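Local coordinates for B-cell lymphoma 3 protein (Homo sapiens, PDB 1K1A) that inhibits nuclear translocation of the NF-kappaB p50 subunit in the cytoplasm and, in the nucleus, acts as a transcriptional activator of NF-kappaB target genes, at residues H51-V54 and S60-R63. Numbering follows the deposited sequence.
Sequences HLAV and SVVR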
loop_
_atom_site.group_PDB
_atom_site.type_symbol
_atom_site.label_atom_id
_atom_site.label_comp_id
_atom_site.label_asym_id
_atom_site.label_seq_id
_atom_site.Cartn_x
_atom_site.Cartn_y
_atom_site.Cartn_z
ATOM N N HIS A 51 -11.095 -4.734 -11.194
ATOM C CA HIS A 51 -10.622 -3.402 -10.843
ATOM C C HIS A 51 -11.834 -2.555 -10.489
ATOM O O HIS A 51 -11.823 -1.817 -9.511
ATOM C CB HIS A 51 -9.910 -2.730 -12.024
ATOM C CG HIS A 51 -8.602 -3.361 -12.406
ATOM N ND1 HIS A 51 -7.647 -3.738 -11.485
ATOM C CD2 HIS A 51 -8.078 -3.640 -13.624
ATOM C CE1 HIS A 51 -6.602 -4.242 -12.118
ATOM N NE2 HIS A 51 -6.840 -4.199 -13.415
ATOM N N LEU A 52 -12.870 -2.641 -11.324
ATOM C CA LEU A 52 -14.079 -1.846 -11.129
ATOM C C LEU A 52 -14.833 -2.210 -9.852
ATOM O O LEU A 52 -15.418 -1.342 -9.193
ATOM C CB LEU A 52 -14.993 -1.948 -12.351
ATOM C CG LEU A 52 -14.505 -1.119 -13.542
ATOM C CD1 LEU A 52 -15.442 -1.276 -14.754
ATOM C CD2 LEU A 52 -14.368 0.339 -13.138
ATOM N N ALA A 53 -14.813 -3.488 -9.500
ATOM C CA ALA A 53 -15.467 -3.944 -8.281
ATOM C C ALA A 53 -14.809 -3.328 -7.054
ATOM O O ALA A 53 -15.489 -2.986 -6.093
ATOM C CB ALA A 53 -15.446 -5.450 -8.195
ATOM N N VAL A 54 -13.486 -3.195 -7.090
ATOM C CA VAL A 54 -12.752 -2.598 -5.979
ATOM C C VAL A 54 -12.976 -1.087 -5.950
ATOM O O VAL A 54 -13.214 -0.493 -4.890
ATOM C CB VAL A 54 -11.251 -2.872 -6.093
ATOM C CG1 VAL A 54 -10.483 -2.088 -5.030
ATOM C CG2 VAL A 54 -10.976 -4.359 -5.988
ATOM N N SER A 60 -18.699 -8.095 -2.159
ATOM C CA SER A 60 -19.345 -9.327 -2.614
ATOM C C SER A 60 -19.034 -9.649 -4.077
ATOM O O SER A 60 -18.930 -10.815 -4.453
ATOM C CB SER A 60 -20.856 -9.257 -2.433
ATOM O OG SER A 60 -21.200 -9.273 -1.063
ATOM N N VAL A 61 -18.917 -8.611 -4.900
ATOM C CA VAL A 61 -18.582 -8.795 -6.305
ATOM C C VAL A 61 -17.119 -9.213 -6.452
ATOM O O VAL A 61 -16.779 -10.075 -7.277
ATOM C CB VAL A 61 -18.888 -7.532 -7.116
ATOM C CG1 VAL A 61 -18.619 -7.758 -8.599
ATOM C CG2 VAL A 61 -20.341 -7.106 -6.889
ATOM N N VAL A 62 -16.260 -8.608 -5.638
ATOM C CA VAL A 62 -14.847 -8.960 -5.633
ATOM C C VAL A 62 -14.696 -10.464 -5.377
ATOM O O VAL A 62 -13.965 -11.159 -6.082
ATOM C CB VAL A 62 -14.085 -8.190 -4.540
ATOM C CG1 VAL A 62 -12.679 -8.777 -4.344
ATOM C CG2 VAL A 62 -14.014 -6.686 -4.868
ATOM N N ARG A 63 -15.393 -10.955 -4.361
ATOM C CA ARG A 63 -15.360 -12.371 -3.991
ATOM C C ARG A 63 -15.817 -13.295 -5.124
ATOM O O ARG A 63 -15.192 -14.324 -5.392
ATOM C CB ARG A 63 -16.250 -12.621 -2.762
ATOM C CG ARG A 63 -15.687 -12.098 -1.432
ATOM C CD ARG A 63 -16.464 -12.568 -0.189
ATOM N NE ARG A 63 -16.025 -11.869 1.026
ATOM C CZ ARG A 63 -15.068 -12.308 1.836
ATOM N NH1 ARG A 63 -14.445 -13.445 1.566
ATOM N NH2 ARG A 63 -14.724 -11.607 2.914
#
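Val62 has CG1 anti to the backbone N (chi1 168°), which leaves CG2 beside that N and aimed across at Ala53 and Val54; Val61, with a chi1 of -176°, instead presents CG1, the methyl lying beside its carbonyl carbon. The two valines thus reach over with different branches, each meeting the CB of Ala53. This is the interior of the antiparallel helix pair of the second ankyrin repeat, where helix 49-55 packs against helix 59-67 after a short connection. Ala53 and Val62 lie nearest in backbone register, their CA atoms 5.7 Å apart, a close approach to which the small side chain of Ala53 is suited. Its CB points toward helix 59-67; Val61, one residue before Val62, brings CG1 to within 3.9 Å of this CB, so that the alanine methyl is touched by both valines. Val54 crosses Val62 at a slant, its CG2 touching Val62 CG2. No hydrogen bond links the two segments; the interface is purely apolar, and all four touching residues are buried. Neighbouring helices add to the packing: Val17 of helix 12-18 touches Ala53, Leu85 and Ala86 of helix 82-88 lie against Val54, and Leu98 of helix 92-101 against Val62. A single methyl, Val62 CG2, bridges both partners on helix 49-55, 3.8 Å from Ala53 CB and 4.0 Å from Val54 CG2.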